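Local coordinates for tail spike protein gp49 (Pseudomonas phage LKA1, PDB 4RU4), which forms a trimeric tailspike on the phage particle and acts as a lyase on the O-specific polysaccharide of Pseudomonas, probably helping the virus to enter its host, at residues B[131-136]-B[178-183]; B[138-143]-B[174-179]; B[422-427]-B[457-462]. One frame throughout, in Å; residues are numbered along the deposited sequence. Where two conformers were deposited one is given.

Interaction 1: B[131-136]-B[178-183]; sequences SLTIDF and GNTVTI
F136 and V181 cross obliquely, with CG2 of V181 reaching the ring of F136 at CE1, 3.5 Å away. The chi1 of F136 (-78°) puts CG beside the backbone N and anti to the carbonyl carbon. N179 O lies at the ring edge, near its plane, and the same oxygen accepts the backbone N-H of F136 at 2.9 Å, so the ring is placed against a carbonyl that its own residue already binds. At the other end, I183 takes the rarer chi1 of 62°, with CG1 between the backbone N and the carbonyl carbon; this brings CG1 to 3.6 Å from L132 CA, while its CG2 branch meets CG1 of I134 obliquely. In return, L132 CD2 comes close to I183 O. Between these ends runs an antiparallel two-strand ladder of the Ig-like domain, its strand axes at 156°. T133-T182 and D135-T180 are its non-hydrogen-bonded pairs and I134-V181 its hydrogen-bonded pair, in which V181 N reaches I134 O at 2.7 Å and I134 N reaches V181 O at 2.8 Å. I134 and V181 point to one face, where I134 and F136 pack on I124 and V181 packs on V173 and V176. The opposite face carries T133, D135, T180 and T182. There T133 lies side by side with T182 and crosses T180, methyl against methyl, CG2 to CG2 at 3.6 Å. D135 and T180 also point the same way, and a water 2.9 Å from T180 OG1 donates a weak bond to D135 OD1. Ahead of the strand, S131 OG accepts from T133 N in an ST turn, and L132 packs on I322 of the second subunit.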
ATOM      1  N   SER B 131      16.098   6.998  23.331  0.76 10.80           N
ATOM      2  CA  SER B 131      16.127   6.306  24.610  0.76 11.80           C
ATOM      3  C   SER B 131      14.804   5.597  24.868  0.76 11.95           C
ATOM      4  O   SER B 131      13.763   5.962  24.295  0.76  6.91           O
ATOM      5  CB  SER B 131      16.403   7.277  25.756  0.76 15.42           C
ATOM      6  OG  SER B 131      16.501   6.589  27.007  0.76 15.86           O
ATOM      7  N   LEU B 132      14.848   4.578  25.726  1.00  8.65           N
ATOM      8  CA  LEU B 132      13.626   3.930  26.181  1.00 11.10           C
ATOM      9  C   LEU B 132      13.602   3.864  27.696  1.00 12.45           C
ATOM     10  O   LEU B 132      12.929   3.012  28.276  1.00 11.24           O
ATOM     11  CB  LEU B 132      13.446   2.531  25.580  1.00 11.98           C
ATOM     12  CG  LEU B 132      13.143   2.524  24.085  1.00 16.97           C
ATOM     13  CD1 LEU B 132      14.458   2.332  23.335  1.00 21.29           C
ATOM     14  CD2 LEU B 132      12.110   1.471  23.675  1.00 16.08           C
ATOM     15  N   THR B 133      14.338   4.775  28.330  1.00 14.02           N
ATOM     16  CA  THR B 133      14.413   4.821  29.788  1.00 14.70           C
ATOM     17  C   THR B 133      14.279   6.241  30.327  1.00 14.78           C
ATOM     18  O   THR B 133      14.986   7.155  29.900  1.00 14.58           O
ATOM     19  CB  THR B 133      15.743   4.244  30.292  1.00 13.39           C
ATOM     20  OG1 THR B 133      15.932   2.945  29.722  1.00 12.40           O
ATOM     21  CG2 THR B 133      15.726   4.131  31.812  1.00 15.49           C
ATOM     22  N   ILE B 134      13.384   6.403  31.292  1.00  9.74           N
ATOM     23  CA  ILE B 134      13.087   7.697  31.864  1.00 11.66           C
ATOM     24  C   ILE B 134      13.286   7.630  33.375  1.00 12.77           C
ATOM     25  O   ILE B 134      12.751   6.726  34.039  1.00 12.36           O
ATOM     26  CB  ILE B 134      11.588   8.077  31.615  1.00 19.68           C
ATOM     27  CG1 ILE B 134      11.238   8.021  30.126  1.00 16.34           C
ATOM     28  CG2 ILE B 134      11.286   9.443  32.185  1.00 16.82           C
ATOM     29  CD1 ILE B 134      12.015   8.998  29.267  1.00 15.25           C
ATOM     30  N   ASP B 135      14.033   8.599  33.905  1.00 13.71           N
ATOM     31  CA  ASP B 135      14.329   8.682  35.332  1.00 13.61           C
ATOM     32  C   ASP B 135      13.554   9.818  36.010  1.00 17.78           C
ATOM     33  O   ASP B 135      13.855  10.999  35.796  1.00 17.84           O
ATOM     34  CB  ASP B 135      15.837   8.904  35.553  1.00 21.62           C
ATOM     35  CG  ASP B 135      16.679   7.740  35.066  1.00 30.80           C
ATOM     36  OD1 ASP B 135      16.219   6.577  35.168  1.00 29.28           O
ATOM     37  OD2 ASP B 135      17.803   7.990  34.572  1.00 38.06           O
ATOM     38  N   PHE B 136      12.578   9.452  36.842  1.00 17.12           N
ATOM     39  CA  PHE B 136      11.741  10.416  37.535  1.00 11.84           C
ATOM     40  C   PHE B 136      12.384  10.869  38.834  1.00 14.39           C
ATOM     41  O   PHE B 136      13.085  10.093  39.496  1.00 16.50           O
ATOM     42  CB  PHE B 136      10.369   9.805  37.814  1.00 12.83           C
ATOM     43  CG  PHE B 136       9.469   9.786  36.605  1.00 12.14           C
ATOM     44  CD1 PHE B 136       9.486   8.712  35.727  1.00 13.14           C
ATOM     45  CD2 PHE B 136       8.618  10.844  36.348  1.00 12.57           C
ATOM     46  CE1 PHE B 136       8.645   8.686  34.608  1.00 13.25           C
ATOM     47  CE2 PHE B 136       7.783  10.834  35.224  1.00 15.72           C
ATOM     48  CZ  PHE B 136       7.820   9.745  34.347  1.00 13.45           C
ATOM     49  N   GLY B 178      11.467   1.288  40.985  1.00 19.38           N
ATOM     50  CA  GLY B 178      11.849   2.465  41.749  1.00 21.87           C
ATOM     51  C   GLY B 178      11.423   3.722  41.007  1.00 20.15           C
ATOM     52  O   GLY B 178      10.268   3.842  40.604  1.00 20.32           O
ATOM     53  N   ASN B 179      12.352   4.644  40.799  1.00 17.62           N
ATOM     54  CA  ASN B 179      12.041   5.870  40.068  1.00 20.10           C
ATOM     55  C   ASN B 179      12.258   5.774  38.561  1.00 17.42           C
ATOM     56  O   ASN B 179      12.044   6.741  37.829  1.00 15.87           O
ATOM     57  CB  ASN B 179      12.846   7.035  40.630  1.00 23.22           C
ATOM     58  CG  ASN B 179      12.373   7.435  41.986  1.00 23.95           C
ATOM     59  OD1 ASN B 179      11.273   7.065  42.391  1.00 26.26           O
ATOM     60  ND2 ASN B 179      13.188   8.196  42.706  1.00 23.58           N
ATOM     61  N   THR B 180      12.683   4.603  38.113  1.00 14.49           N
ATOM     62  CA  THR B 180      13.008   4.389  36.713  1.00 17.65           C
ATOM     63  C   THR B 180      11.837   3.790  35.951  1.00 16.09           C
ATOM     64  O   THR B 180      11.339   2.720  36.303  1.00 18.26           O
ATOM     65  CB  THR B 180      14.183   3.427  36.589  1.00 21.11           C
ATOM     66  OG1 THR B 180      15.305   3.968  37.298  1.00 21.08           O
ATOM     67  CG2 THR B 180      14.547   3.220  35.117  1.00 21.25           C
ATOM     68  N   VAL B 181      11.429   4.469  34.886  1.00 13.80           N
ATOM     69  CA  VAL B 181      10.331   4.004  34.051  1.00 11.69           C
ATOM     70  C   VAL B 181      10.828   3.689  32.627  1.00 13.32           C
ATOM     71  O   VAL B 181      11.367   4.549  31.913  1.00 11.75           O
ATOM     72  CB  VAL B 181       9.214   5.057  34.022  1.00  9.83           C
ATOM     73  CG1 VAL B 181       8.111   4.667  33.031  1.00  7.84           C
ATOM     74  CG2 VAL B 181       8.657   5.259  35.432  1.00 12.76           C
ATOM     75  N   THR B 182      10.675   2.442  32.212  1.00 13.59           N
ATOM     76  CA  THR B 182      11.061   2.091  30.857  1.00  9.17           C
ATOM     77  C   THR B 182       9.815   2.195  29.973  1.00  9.11           C
ATOM     78  O   THR B 182       8.691   2.075  30.453  1.00 10.74           O
ATOM     79  CB  THR B 182      11.712   0.676  30.756  1.00 12.55           C
ATOM     80  OG1 THR B 182      10.856  -0.317  31.351  1.00 10.58           O
ATOM     81  CG2 THR B 182      13.098   0.648  31.459  1.00 13.85           C
ATOM     82  N   ILE B 183      10.010   2.422  28.681  1.00  7.07           N
ATOM     83  CA  ILE B 183       8.868   2.699  27.811  1.00 10.19           C
ATOM     84  C   ILE B 183       8.892   1.772  26.610  1.00  8.05           C
ATOM     85  O   ILE B 183       9.933   1.147  26.310  1.00  7.57           O
ATOM     86  CB  ILE B 183       8.853   4.176  27.365  1.00 10.99           C
ATOM     87  CG1 ILE B 183      10.117   4.510  26.543  1.00 11.15           C
ATOM     88  CG2 ILE B 183       8.698   5.089  28.594  1.00  7.20           C
ATOM     89  CD1 ILE B 183      10.306   5.995  26.243  1.00  8.70           C
TER
HETATM   90  O   HOH W   1      16.085   6.462  38.575  1.00 48.88           O

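Interaction 2: B[138-143]-B[174-179]; sequences STPNLV and RAVSGN
The carboxamide of N179 and the peptide group joining S138 to T139 lie one over the other, their planes inclined by roughly 35°. S138 CA and C cover one face of the carboxamide. Seen from the peptide, N179 OD1 stands almost perpendicularly above its plane, 3.2 Å from S138 C and 3.1 Å from T139 N. That position explains why the short approach to T139 N is not a hydrogen bond: the N-H lies in the peptide plane and points well aside from OD1. The side chains of T139 and N179 cross at about a right angle, with T139 OG1 3.8 Å from N179 OD1, and P140 CD lies 3.9 Å from G178 O. G178 and N179 form the two-residue turn of the beta hairpin made by strands 168-177 and 180-183; the positive phi of G178 followed by the helical-like angles of N179 fits a type II' turn. The loop 138-143, which leads from strand 133-135 to strand 147-151 of the Ig-like domain, passes along this hairpin. Further back on strand 168-177, V176 points toward the loop. Its CG2 branch, beside the backbone N, lies 3.3 Å from L142 O and 4.3 Å from L142 CB, and its CG1 branch, anti to that N, looks to P140 CG at 4.4 Å. N141 centres an inverse gamma turn, with a weak bond from L142 N to P140 O. At the far end, R174 and A175 both face T182 in a classic beta bulge, and R174 NE makes a salt bridge to D321 of the second subunit.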
ATOM      1  N   SER B 138      11.096  11.428  41.634  1.00 18.03           N
ATOM      2  CA  SER B 138      10.547  10.771  42.821  1.00 19.03           C
ATOM      3  C   SER B 138       9.533   9.740  42.348  1.00 20.49           C
ATOM      4  O   SER B 138       9.271   9.657  41.145  1.00 16.08           O
ATOM      5  CB  SER B 138       9.895  11.795  43.761  1.00 20.20           C
ATOM      6  OG  SER B 138       8.742  12.383  43.178  1.00 19.85           O
ATOM      7  N   THR B 139       8.963   8.962  43.267  1.00 16.98           N
ATOM      8  CA  THR B 139       8.114   7.821  42.870  1.00 20.08           C
ATOM      9  C   THR B 139       6.937   8.196  41.957  1.00 20.26           C
ATOM     10  O   THR B 139       6.064   8.942  42.381  1.00 19.74           O
ATOM     11  CB  THR B 139       7.482   7.150  44.120  1.00 29.57           C
ATOM     12  OG1 THR B 139       8.512   6.723  45.011  1.00 28.56           O
ATOM     13  CG2 THR B 139       6.632   5.952  43.711  1.00 29.09           C
ATOM     14  N   PRO B 140       6.902   7.676  40.707  1.00 17.50           N
ATOM     15  CA  PRO B 140       5.796   8.035  39.810  1.00 15.60           C
ATOM     16  C   PRO B 140       4.597   7.112  39.942  1.00 14.94           C
ATOM     17  O   PRO B 140       4.775   5.902  40.095  1.00 16.27           O
ATOM     18  CB  PRO B 140       6.410   7.861  38.418  1.00 14.97           C
ATOM     19  CG  PRO B 140       7.424   6.777  38.598  1.00 16.11           C
ATOM     20  CD  PRO B 140       7.979   6.968  39.995  1.00 16.22           C
ATOM     21  N   ASN B 141       3.390   7.671  39.857  1.00 12.73           N
ATOM     22  CA  ASN B 141       2.187   6.849  39.926  1.00 12.99           C
ATOM     23  C   ASN B 141       1.867   6.248  38.550  1.00 15.11           C
ATOM     24  O   ASN B 141       0.895   6.648  37.892  1.00 14.30           O
ATOM     25  CB  ASN B 141       0.993   7.645  40.467  1.00 16.92           C
ATOM     26  CG  ASN B 141      -0.234   6.776  40.663  1.00 17.88           C
ATOM     27  OD1 ASN B 141      -0.117   5.605  40.991  1.00 20.69           O
ATOM     28  ND2 ASN B 141      -1.420   7.335  40.409  1.00 18.63           N
ATOM     29  N   LEU B 142       2.702   5.291  38.134  1.00 14.88           N
ATOM     30  CA  LEU B 142       2.610   4.665  36.811  1.00 16.12           C
ATOM     31  C   LEU B 142       2.763   3.147  36.913  1.00 15.36           C
ATOM     32  O   LEU B 142       3.537   2.665  37.738  1.00 16.61           O
ATOM     33  CB  LEU B 142       3.712   5.220  35.900  1.00 12.98           C
ATOM     34  CG  LEU B 142       3.615   6.700  35.532  1.00  8.09           C
ATOM     35  CD1 LEU B 142       4.873   7.139  34.809  1.00  8.02           C
ATOM     36  CD2 LEU B 142       2.383   6.926  34.641  1.00  7.83           C
ATOM     37  N   VAL B 143       2.014   2.409  36.094  1.00 12.85           N
ATOM     38  CA  VAL B 143       2.233   0.972  35.894  1.00 14.01           C
ATOM     39  C   VAL B 143       2.284   0.661  34.397  1.00 13.82           C
ATOM     40  O   VAL B 143       1.951   1.523  33.561  1.00  9.79           O
ATOM     41  CB  VAL B 143       1.123   0.089  36.544  1.00 14.74           C
ATOM     42  CG1 VAL B 143       1.129   0.230  38.056  1.00 17.41           C
ATOM     43  CG2 VAL B 143      -0.265   0.411  35.968  1.00 15.57           C
ATOM     44  N   ARG B 174       6.452   0.599  29.845  1.00 10.85           N
ATOM     45  CA  ARG B 174       6.786  -0.805  29.776  1.00 10.15           C
ATOM     46  C   ARG B 174       6.895  -1.425  31.163  1.00 13.06           C
ATOM     47  O   ARG B 174       6.307  -2.474  31.425  1.00 15.27           O
ATOM     48  CB  ARG B 174       8.121  -1.014  29.053  1.00 10.42           C
ATOM     49  CG  ARG B 174       8.385  -2.473  28.761  1.00 13.91           C
ATOM     50  CD  ARG B 174       9.617  -2.644  27.886  1.00 15.75           C
ATOM     51  NE  ARG B 174      10.845  -2.662  28.659  1.00 15.59           N
ATOM     52  CZ  ARG B 174      11.900  -1.882  28.432  1.00 17.61           C
ATOM     53  NH1 ARG B 174      11.896  -0.973  27.444  1.00 18.84           N
ATOM     54  NH2 ARG B 174      12.971  -2.013  29.209  1.00 12.69           N
ATOM     55  N   ALA B 175       7.692  -0.806  32.032  1.00 12.61           N
ATOM     56  CA  ALA B 175       7.843  -1.303  33.396  1.00 15.02           C
ATOM     57  C   ALA B 175       8.328  -0.168  34.282  1.00 15.80           C
ATOM     58  O   ALA B 175       8.803   0.850  33.796  1.00  9.70           O
ATOM     59  CB  ALA B 175       8.817  -2.482  33.453  1.00 15.41           C
ATOM     60  N   VAL B 176       8.166  -0.347  35.587  1.00 15.16           N
ATOM     61  CA  VAL B 176       8.567   0.660  36.563  1.00 16.55           C
ATOM     62  C   VAL B 176       9.411  -0.067  37.605  1.00 16.80           C
ATOM     63  O   VAL B 176       9.013  -1.121  38.113  1.00 20.00           O
ATOM     64  CB  VAL B 176       7.331   1.254  37.279  1.00 16.96           C
ATOM     65  CG1 VAL B 176       7.739   2.369  38.250  1.00 17.94           C
ATOM     66  CG2 VAL B 176       6.304   1.749  36.258  1.00 18.14           C
ATOM     67  N   SER B 177      10.576   0.472  37.908  1.00 16.27           N
ATOM     68  CA  SER B 177      11.375  -0.076  38.985  1.00 18.35           C
ATOM     69  C   SER B 177      11.927   1.099  39.756  1.00 15.90           C
ATOM     70  O   SER B 177      12.748   1.840  39.230  1.00 14.96           O
ATOM     71  CB  SER B 177      12.530  -0.903  38.425  1.00 22.06           C
ATOM     72  OG  SER B 177      13.249  -1.501  39.490  1.00 24.55           O
ATOM     73  N   GLY B 178      11.467   1.288  40.985  1.00 19.38           N
ATOM     74  CA  GLY B 178      11.849   2.465  41.749  1.00 21.87           C
ATOM     75  C   GLY B 178      11.423   3.722  41.007  1.00 20.15           C
ATOM     76  O   GLY B 178      10.268   3.842  40.604  1.00 20.32           O
ATOM     77  N   ASN B 179      12.352   4.644  40.799  1.00 17.62           N
ATOM     78  CA  ASN B 179      12.041   5.870  40.068  1.00 20.10           C
ATOM     79  C   ASN B 179      12.258   5.774  38.561  1.00 17.42           C
ATOM     80  O   ASN B 179      12.044   6.741  37.829  1.00 15.87           O
ATOM     81  CB  ASN B 179      12.846   7.035  40.630  1.00 23.22           C
ATOM     82  CG  ASN B 179      12.373   7.435  41.986  1.00 23.95           C
ATOM     83  OD1 ASN B 179      11.273   7.065  42.391  1.00 26.26           O
ATOM     84  ND2 ASN B 179      13.188   8.196  42.706  1.00 23.58           N
TER

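Interaction 3: B[422-427]-B[457-462]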
ATOM      1  N   PHE B 422      13.783  15.511  -0.451  1.00  5.78           N
ATOM      2  CA  PHE B 422      12.499  15.436  -1.131  1.00  6.44           C
ATOM      3  C   PHE B 422      12.573  14.323  -2.153  1.00  6.32           C
ATOM      4  O   PHE B 422      13.402  14.372  -3.080  1.00  7.38           O
ATOM      5  CB  PHE B 422      12.177  16.788  -1.794  1.00  8.08           C
ATOM      6  CG  PHE B 422      11.944  17.875  -0.796  1.00 10.39           C
ATOM      7  CD1 PHE B 422      10.729  17.946  -0.126  1.00 11.60           C
ATOM      8  CD2 PHE B 422      12.951  18.768  -0.452  1.00  6.09           C
ATOM      9  CE1 PHE B 422      10.515  18.906   0.834  1.00  6.09           C
ATOM     10  CE2 PHE B 422      12.712  19.756   0.489  1.00  6.96           C
ATOM     11  CZ  PHE B 422      11.500  19.805   1.137  1.00  6.23           C
ATOM     12  N   LEU B 423      11.725  13.314  -1.969  1.00  5.45           N
ATOM     13  CA  LEU B 423      11.808  12.084  -2.767  1.00  5.57           C
ATOM     14  C   LEU B 423      10.542  11.860  -3.548  1.00  6.50           C
ATOM     15  O   LEU B 423       9.460  11.799  -2.951  1.00  6.99           O
ATOM     16  CB  LEU B 423      11.991  10.857  -1.851  1.00  5.61           C
ATOM     17  CG  LEU B 423      13.053  10.997  -0.754  1.00  8.61           C
ATOM     18  CD1 LEU B 423      13.108   9.769   0.140  1.00  6.99           C
ATOM     19  CD2 LEU B 423      14.435  11.325  -1.333  1.00  6.65           C
ATOM     20  N   ILE B 424      10.673  11.661  -4.858  1.00  5.17           N
ATOM     21  CA  ILE B 424       9.531  11.309  -5.686  1.00  7.01           C
ATOM     22  C   ILE B 424       9.912   9.992  -6.318  1.00  8.55           C
ATOM     23  O   ILE B 424      10.880   9.916  -7.090  1.00  8.94           O
ATOM     24  CB  ILE B 424       9.213  12.360  -6.775  1.00 10.58           C
ATOM     25  CG1 ILE B 424       8.709  13.671  -6.167  1.00 10.31           C
ATOM     26  CG2 ILE B 424       8.143  11.823  -7.738  1.00 10.97           C
ATOM     27  CD1 ILE B 424       9.825  14.561  -5.628  1.00 17.20           C
ATOM     28  N   GLN B 425       9.194   8.937  -5.948  1.00  6.28           N
ATOM     29  CA  GLN B 425       9.577   7.595  -6.373  1.00  4.93           C
ATOM     30  C   GLN B 425       8.441   6.894  -7.101  1.00  7.47           C
ATOM     31  O   GLN B 425       7.411   6.539  -6.514  1.00  7.51           O
ATOM     32  CB  GLN B 425      10.049   6.733  -5.202  1.00  5.15           C
ATOM     33  CG  GLN B 425      11.239   7.314  -4.406  1.00  5.61           C
ATOM     34  CD  GLN B 425      11.728   6.336  -3.336  1.00  9.23           C
ATOM     35  OE1 GLN B 425      11.078   5.325  -3.085  1.00 10.28           O
ATOM     36  NE2 GLN B 425      12.860   6.633  -2.706  1.00  6.13           N
ATOM     37  N   GLY B 426       8.657   6.663  -8.382  1.00  5.54           N
ATOM     38  CA  GLY B 426       7.724   5.880  -9.164  1.00  4.57           C
ATOM     39  C   GLY B 426       6.391   6.590  -9.336  1.00  6.66           C
ATOM     40  O   GLY B 426       6.294   7.828  -9.262  1.00  9.88           O
ATOM     41  N   GLY B 427       5.360   5.796  -9.589  1.00  6.97           N
ATOM     42  CA  GLY B 427       4.039   6.333  -9.836  1.00  8.17           C
ATOM     43  C   GLY B 427       3.947   7.081 -11.157  1.00  7.52           C
ATOM     44  O   GLY B 427       4.731   6.855 -12.089  1.00  7.57           O
ATOM     45  N   SER B 457      12.670  10.173  -9.332  1.00  6.24           N
ATOM     46  CA  SER B 457      13.133   8.849  -9.764  1.00  7.33           C
ATOM     47  C   SER B 457      12.011   7.874 -10.154  1.00 10.45           C
ATOM     48  O   SER B 457      11.199   7.498  -9.309  1.00 12.93           O
ATOM     49  CB  SER B 457      13.909   8.252  -8.570  1.00  9.05           C
ATOM     50  OG  SER B 457      14.354   6.931  -8.790  1.00 11.88           O
ATOM     51  N   GLY B 458      11.963   7.444 -11.413  1.00  8.21           N
ATOM     52  CA  GLY B 458      11.060   6.354 -11.806  1.00  4.89           C
ATOM     53  C   GLY B 458       9.644   6.725 -12.236  1.00  4.58           C
ATOM     54  O   GLY B 458       8.858   5.858 -12.637  1.00  7.32           O
ATOM     55  N   GLN B 459       9.285   8.000 -12.146  1.00  6.84           N
ATOM     56  CA  GLN B 459       7.897   8.421 -12.443  1.00  6.61           C
ATOM     57  C   GLN B 459       7.573   8.406 -13.945  1.00  5.54           C
ATOM     58  O   GLN B 459       8.383   8.819 -14.769  1.00  8.28           O
ATOM     59  CB  GLN B 459       7.677   9.827 -11.917  1.00  8.68           C
ATOM     60  CG  GLN B 459       6.259  10.371 -11.996  1.00  8.89           C
ATOM     61  CD  GLN B 459       6.243  11.800 -11.518  1.00  9.93           C
ATOM     62  OE1 GLN B 459       6.756  12.697 -12.193  1.00  9.05           O
ATOM     63  NE2 GLN B 459       5.693  12.022 -10.338  1.00  8.32           N
ATOM     64  N   ALA B 460       6.373   7.947 -14.289  1.00  5.06           N
ATOM     65  CA  ALA B 460       5.877   8.036 -15.670  1.00  8.23           C
ATOM     66  C   ALA B 460       5.065   9.331 -15.844  1.00  8.89           C
ATOM     67  O   ALA B 460       4.068   9.535 -15.178  1.00  8.86           O
ATOM     68  CB  ALA B 460       5.017   6.831 -15.972  1.00  7.03           C
ATOM     69  N   ILE B 461       5.511  10.205 -16.733  1.00 10.31           N
ATOM     70  CA  ILE B 461       4.922  11.528 -16.891  1.00 11.43           C
ATOM     71  C   ILE B 461       4.111  11.593 -18.188  1.00 11.30           C
ATOM     72  O   ILE B 461       4.504  11.030 -19.217  1.00  8.95           O
ATOM     73  CB  ILE B 461       6.050  12.578 -16.882  1.00 11.35           C
ATOM     74  CG1 ILE B 461       6.804  12.489 -15.541  1.00  7.85           C
ATOM     75  CG2 ILE B 461       5.528  13.981 -17.167  1.00 15.59           C
ATOM     76  CD1 ILE B 461       8.275  12.973 -15.616  1.00  9.96           C
ATOM     77  N   ASP B 462       2.970  12.262 -18.131  1.00 10.58           N
ATOM     78  CA  ASP B 462       2.122  12.405 -19.305  1.00 13.85           C
ATOM     79  C   ASP B 462       1.766  13.885 -19.442  1.00 12.50           C
ATOM     80  O   ASP B 462       0.896  14.364 -18.724  1.00  7.48           O
ATOM     81  CB  ASP B 462       0.861  11.561 -19.092  1.00 13.80           C
ATOM     82  CG  ASP B 462      -0.072  11.564 -20.287  1.00 14.45           C
ATOM     83  OD1 ASP B 462       0.060  12.404 -21.185  1.00 14.15           O
ATOM     84  OD2 ASP B 462      -0.956  10.701 -20.340  1.00 17.13           O
TER
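Q459 reaches I424 by an extended chain: CG is anti to the backbone N (chi1 -173°), chi2 continues the chain straight, and the amide then brings NE2 to 3.6 Å from I424 CG2. That methyl is itself anti to its backbone N, and the two side chains meet at a slant. The other end of the amide, OE1, is held by Y456 OH. On the way, Q459 CB passes 3.6 Å from G426 O, lying against the glycine backbone. The main chains are joined by three hydrogen bonds: S457 N to I424 O at 2.9 Å, G426 N to S457 O at 2.8 Å, and A460 N to G427 O at 3.0 Å, the last with an N-H...O angle of 174°. The first two frame a parallel bridge between Q425 and S457. Both chains bend beyond it, through G426 and G427 on one side and G458 on the other. All three have positive phi, and the backbone angles of G458 would drive a CB into the carbonyl O of S457. S457 OG, anti to its backbone N, is hydrogen-bonded to E487 OE2. Q425 NE2 is bonded to Q455 OE1, and its OE1 accepts from G427 N of the second subunit; G427 N here donates to Q425 OE1 of the third, so the bend is part of the trimer interface. These are stacked corners of successive coils in the pectate lyase-like parallel beta-helix: strand 420-425 lies between strands 380-385 and 452-463, and past the corner strand 428-431 also pairs with strand 452-463, which is followed in the stack by strand 484-487.

How the interactions relate
Interactions 1 and 2 are one local unit: their centres lie 7 Å apart, they share G178 and N179, and strands 168-177 and 180-183 are successive neighbours in one sheet. Strand 180-183 pairs with 168-177 on one side and 133-135 on the other, and the loop after 133-135 packs on it through P140 CG, 3.7 Å from V181 CG2. All four segments belong to the first Ig-like domain. Interaction 3 comes later in the chain, in the pectin lyase-like part, its centre about 44 and 49 Å from those of interactions 1 and 2. The three therefore sample a small side domain and the long beta-helical shaft, both of which meet neighbouring subunits.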